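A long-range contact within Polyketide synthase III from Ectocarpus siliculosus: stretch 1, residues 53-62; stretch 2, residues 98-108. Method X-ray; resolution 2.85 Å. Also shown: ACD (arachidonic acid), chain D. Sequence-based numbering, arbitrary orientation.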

# COMPACT_ATOMS: atom_id res chain seq x y z
N PRO A 53 3.50 -12.06 -18.78
CA PRO A 53 4.47 -13.12 -18.54
C PRO A 53 4.65 -14.03 -19.76
O PRO A 53 4.00 -13.84 -20.79
CB PRO A 53 3.86 -13.90 -17.37
CG PRO A 53 2.40 -13.60 -17.44
CD PRO A 53 2.33 -12.18 -17.90
N GLN A 54 5.54 -15.01 -19.62
CA GLN A 54 6.03 -15.81 -20.74
C GLN A 54 4.98 -16.67 -21.45
O GLN A 54 4.94 -16.72 -22.68
CB GLN A 54 7.18 -16.69 -20.25
CG GLN A 54 8.22 -17.02 -21.30
CD GLN A 54 9.37 -17.82 -20.74
OE1 GLN A 54 9.29 -18.36 -19.64
NE2 GLN A 54 10.46 -17.90 -21.51
N TYR A 55 4.14 -17.34 -20.67
CA TYR A 55 3.31 -18.43 -21.18
C TYR A 55 1.88 -18.03 -21.51
O TYR A 55 1.09 -17.73 -20.63
CB TYR A 55 3.32 -19.62 -20.21
CG TYR A 55 4.72 -20.08 -19.85
CD1 TYR A 55 5.43 -20.93 -20.70
CD2 TYR A 55 5.34 -19.66 -18.68
CE1 TYR A 55 6.71 -21.35 -20.38
CE2 TYR A 55 6.62 -20.07 -18.35
CZ TYR A 55 7.30 -20.92 -19.21
OH TYR A 55 8.58 -21.34 -18.89
N ARG A 56 1.56 -18.03 -22.80
CA ARG A 56 0.20 -17.81 -23.28
C ARG A 56 -0.54 -19.16 -23.30
O ARG A 56 -0.24 -20.03 -24.12
CB ARG A 56 0.22 -17.15 -24.66
CG ARG A 56 -1.05 -17.32 -25.47
CD ARG A 56 -2.01 -16.16 -25.31
NE ARG A 56 -2.07 -15.31 -26.50
CZ ARG A 56 -2.87 -15.52 -27.55
NH1 ARG A 56 -3.71 -16.56 -27.57
NH2 ARG A 56 -2.84 -14.69 -28.58
N CYS A 57 -1.50 -19.32 -22.39
CA CYS A 57 -2.25 -20.57 -22.25
C CYS A 57 -3.70 -20.39 -22.69
O CYS A 57 -4.43 -19.58 -22.12
CB CYS A 57 -2.19 -21.06 -20.80
SG CYS A 57 -3.28 -22.45 -20.40
N THR A 58 -4.10 -21.17 -23.70
CA THR A 58 -5.48 -21.16 -24.19
C THR A 58 -6.43 -21.79 -23.17
O THR A 58 -5.99 -22.49 -22.26
CB THR A 58 -5.62 -21.89 -25.55
OG1 THR A 58 -5.39 -23.29 -25.37
CG2 THR A 58 -4.65 -21.33 -26.58
N GLN A 59 -7.73 -21.53 -23.34
CA GLN A 59 -8.73 -22.00 -22.38
C GLN A 59 -9.04 -23.49 -22.51
O GLN A 59 -9.46 -24.12 -21.53
CB GLN A 59 -10.00 -21.15 -22.45
CG GLN A 59 -10.80 -21.11 -21.16
CD GLN A 59 -10.12 -20.35 -20.03
OE1 GLN A 59 -8.90 -20.15 -20.02
NE2 GLN A 59 -10.92 -19.92 -19.06
N ASN A 60 -8.85 -24.04 -23.70
CA ASN A 60 -8.94 -25.49 -23.89
C ASN A 60 -7.79 -26.22 -23.19
O ASN A 60 -7.98 -27.30 -22.63
CB ASN A 60 -8.98 -25.85 -25.38
CG ASN A 60 -10.26 -25.39 -26.06
OD1 ASN A 60 -11.36 -25.50 -25.50
ND2 ASN A 60 -10.14 -24.89 -27.28
N GLU A 61 -6.60 -25.61 -23.22
CA GLU A 61 -5.42 -26.11 -22.51
C GLU A 61 -5.64 -26.08 -21.00
O GLU A 61 -5.43 -27.08 -20.31
CB GLU A 61 -4.18 -25.30 -22.88
CG GLU A 61 -3.53 -25.68 -24.21
CD GLU A 61 -2.52 -24.65 -24.70
OE1 GLU A 61 -2.36 -23.59 -24.05
OE2 GLU A 61 -1.88 -24.90 -25.75
N ALA A 62 -6.08 -24.92 -20.50
CA ALA A 62 -6.34 -24.71 -19.07
C ALA A 62 -7.38 -25.68 -18.52
O ALA A 62 -7.23 -26.20 -17.41
CB ALA A 62 -6.76 -23.27 -18.81
C1 ACD D . -11.52 -9.51 -7.47
C2 ACD D . -10.44 -9.11 -6.49
C3 ACD D . -9.13 -9.81 -6.85
C4 ACD D . -8.33 -10.16 -5.60
C5 ACD D . -7.29 -11.20 -5.93
C6 ACD D . -6.49 -11.68 -4.98
C7 ACD D . -5.44 -12.71 -5.34
C8 ACD D . -6.01 -14.11 -5.33
C9 ACD D . -5.45 -15.04 -6.10
C10 ACD D . -5.99 -16.45 -6.11
C11 ACD D . -6.49 -16.81 -7.49
C12 ACD D . -6.11 -17.94 -8.06
C13 ACD D . -6.62 -18.29 -9.44
C14 ACD D . -5.49 -18.71 -10.34
C15 ACD D . -5.72 -18.88 -11.64
C16 ACD D . -4.61 -19.30 -12.58
C17 ACD D . -4.60 -20.82 -12.68
C18 ACD D . -5.12 -21.32 -14.03
C19 ACD D . -5.99 -22.55 -13.83
C20 ACD D . -6.30 -23.22 -15.15
O1 ACD D . -12.24 -8.62 -7.98
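Stretch 2 98-108: FTPGRAAKGDP

The phenol hydroxyl of Y55 is both acceptor and donor to stretch 2. It accepts a hydrogen bond from the backbone, A104 N to Y55 OH at 3.0 Å, and donates one to a carboxylate, Y55 OH to D107 OD2, also 3.0 Å. Y55 is buried and has the largest area covered by the other stretch.

Stretch 2 has no regular helix or strand. It runs past the strand 55-58 of stretch 1 in the opposite sense: T99 lies nearest C57, with CA atoms 6.6 Å apart, and A104 lies nearest Q54, with CA atoms 8.6 Å apart. No backbone-to-backbone hydrogen bond joins the two. Every hydrogen bond across the contact has a side chain on at least one end.

A type I turn from P100 to A103 bends the chain. P100 and G101 make no contact with stretch 1. The chain follows the Y55 ring outward toward its hydroxyl. R102 O approaches the ring edge, 3.5 Å from Y55 CE1, and A103 CA is 3.8 Å from the same atom. Before the turn, T99 OG1 is 3.4 Å from Y55 CD1. Beyond it, D107 N gives a hydrogen bond back to A104 O at 3.1 Å.

The second anchor is R102. It pairs with E61 in a two-pronged salt bridge: R102 NH1 to E61 OE2 is 3.0 Å, and R102 NH2 to E61 OE1 is 3.2 Å. R102 NH2 also gives a weak hydrogen bond to R56 O at 2.7 Å. E61 OE1 also accepts from T58 N at 3.0 Å, which ties the salt bridge to the start of the helix.

Apolar contacts add to these around C57. T99 CG2 sits 3.8 Å from C57 CB, and F98 CB 4.3 Å from C57 SG. The F98 ring leads away, and its CZ lies 3.6 Å from C17 of the arachidonic acid.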

# COMPACT_ATOMS: atom_id res chain seq x y z
N PHE A 98 1.12 -24.88 -16.49
CA PHE A 98 -0.12 -24.96 -17.26
C PHE A 98 0.14 -25.20 -18.75
O PHE A 98 -0.79 -25.50 -19.51
CB PHE A 98 -0.97 -23.71 -17.03
CG PHE A 98 -1.20 -23.41 -15.58
CD1 PHE A 98 -2.00 -24.23 -14.80
CD2 PHE A 98 -0.61 -22.30 -14.99
CE1 PHE A 98 -2.21 -23.96 -13.46
CE2 PHE A 98 -0.81 -22.01 -13.65
CZ PHE A 98 -1.61 -22.85 -12.88
N THR A 99 1.40 -25.05 -19.15
CA THR A 99 1.84 -25.38 -20.50
C THR A 99 3.17 -26.13 -20.42
O THR A 99 4.22 -25.57 -20.75
CB THR A 99 2.00 -24.12 -21.38
OG1 THR A 99 2.92 -23.21 -20.76
CG2 THR A 99 0.67 -23.42 -21.57
N PRO A 100 3.13 -27.40 -19.96
CA PRO A 100 4.36 -28.16 -19.66
C PRO A 100 5.31 -28.30 -20.85
O PRO A 100 6.53 -28.15 -20.67
CB PRO A 100 3.82 -29.54 -19.24
CG PRO A 100 2.42 -29.29 -18.82
CD PRO A 100 1.93 -28.22 -19.75
N GLY A 101 4.77 -28.57 -22.03
CA GLY A 101 5.58 -28.77 -23.24
C GLY A 101 6.40 -27.56 -23.64
O GLY A 101 7.56 -27.68 -24.03
N ARG A 102 5.79 -26.38 -23.51
CA ARG A 102 6.41 -25.12 -23.95
C ARG A 102 7.31 -24.46 -22.90
O ARG A 102 7.72 -23.31 -23.07
CB ARG A 102 5.33 -24.13 -24.41
CG ARG A 102 4.45 -24.65 -25.53
CD ARG A 102 3.76 -23.51 -26.27
NE ARG A 102 2.72 -22.85 -25.47
CZ ARG A 102 1.46 -23.26 -25.39
NH1 ARG A 102 1.05 -24.35 -26.03
NH2 ARG A 102 0.60 -22.58 -24.64
N ALA A 103 7.62 -25.20 -21.83
CA ALA A 103 8.47 -24.69 -20.76
C ALA A 103 9.79 -24.15 -21.31
O ALA A 103 10.40 -24.74 -22.21
CB ALA A 103 8.73 -25.76 -19.72
N ALA A 104 10.22 -23.01 -20.76
CA ALA A 104 11.49 -22.39 -21.14
C ALA A 104 12.66 -23.28 -20.75
O ALA A 104 12.59 -24.03 -19.78
CB ALA A 104 11.62 -21.02 -20.50
N LYS A 105 13.74 -23.18 -21.53
CA LYS A 105 14.92 -24.01 -21.35
C LYS A 105 15.64 -23.67 -20.04
O LYS A 105 16.55 -22.85 -20.01
CB LYS A 105 15.86 -23.85 -22.56
CG LYS A 105 16.62 -25.10 -22.96
CD LYS A 105 18.02 -25.14 -22.37
CE LYS A 105 18.86 -26.23 -23.01
NZ LYS A 105 20.31 -26.04 -22.76
N GLY A 106 15.20 -24.31 -18.96
CA GLY A 106 15.76 -24.07 -17.64
C GLY A 106 14.81 -23.38 -16.67
O GLY A 106 15.25 -22.66 -15.78
N ASP A 107 13.51 -23.60 -16.87
CA ASP A 107 12.48 -23.06 -15.99
C ASP A 107 11.62 -24.19 -15.43
O ASP A 107 10.86 -24.82 -16.18
CB ASP A 107 11.61 -22.04 -16.74
CG ASP A 107 10.78 -21.18 -15.80
OD1 ASP A 107 11.28 -20.80 -14.72
OD2 ASP A 107 9.61 -20.88 -16.14
N PRO A 108 11.73 -24.46 -14.12
CA PRO A 108 11.10 -25.64 -13.52
C PRO A 108 9.59 -25.51 -13.31
O PRO A 108 9.03 -24.42 -13.34
CB PRO A 108 11.81 -25.75 -12.17
CG PRO A 108 12.17 -24.35 -11.82
CD PRO A 108 12.45 -23.64 -13.12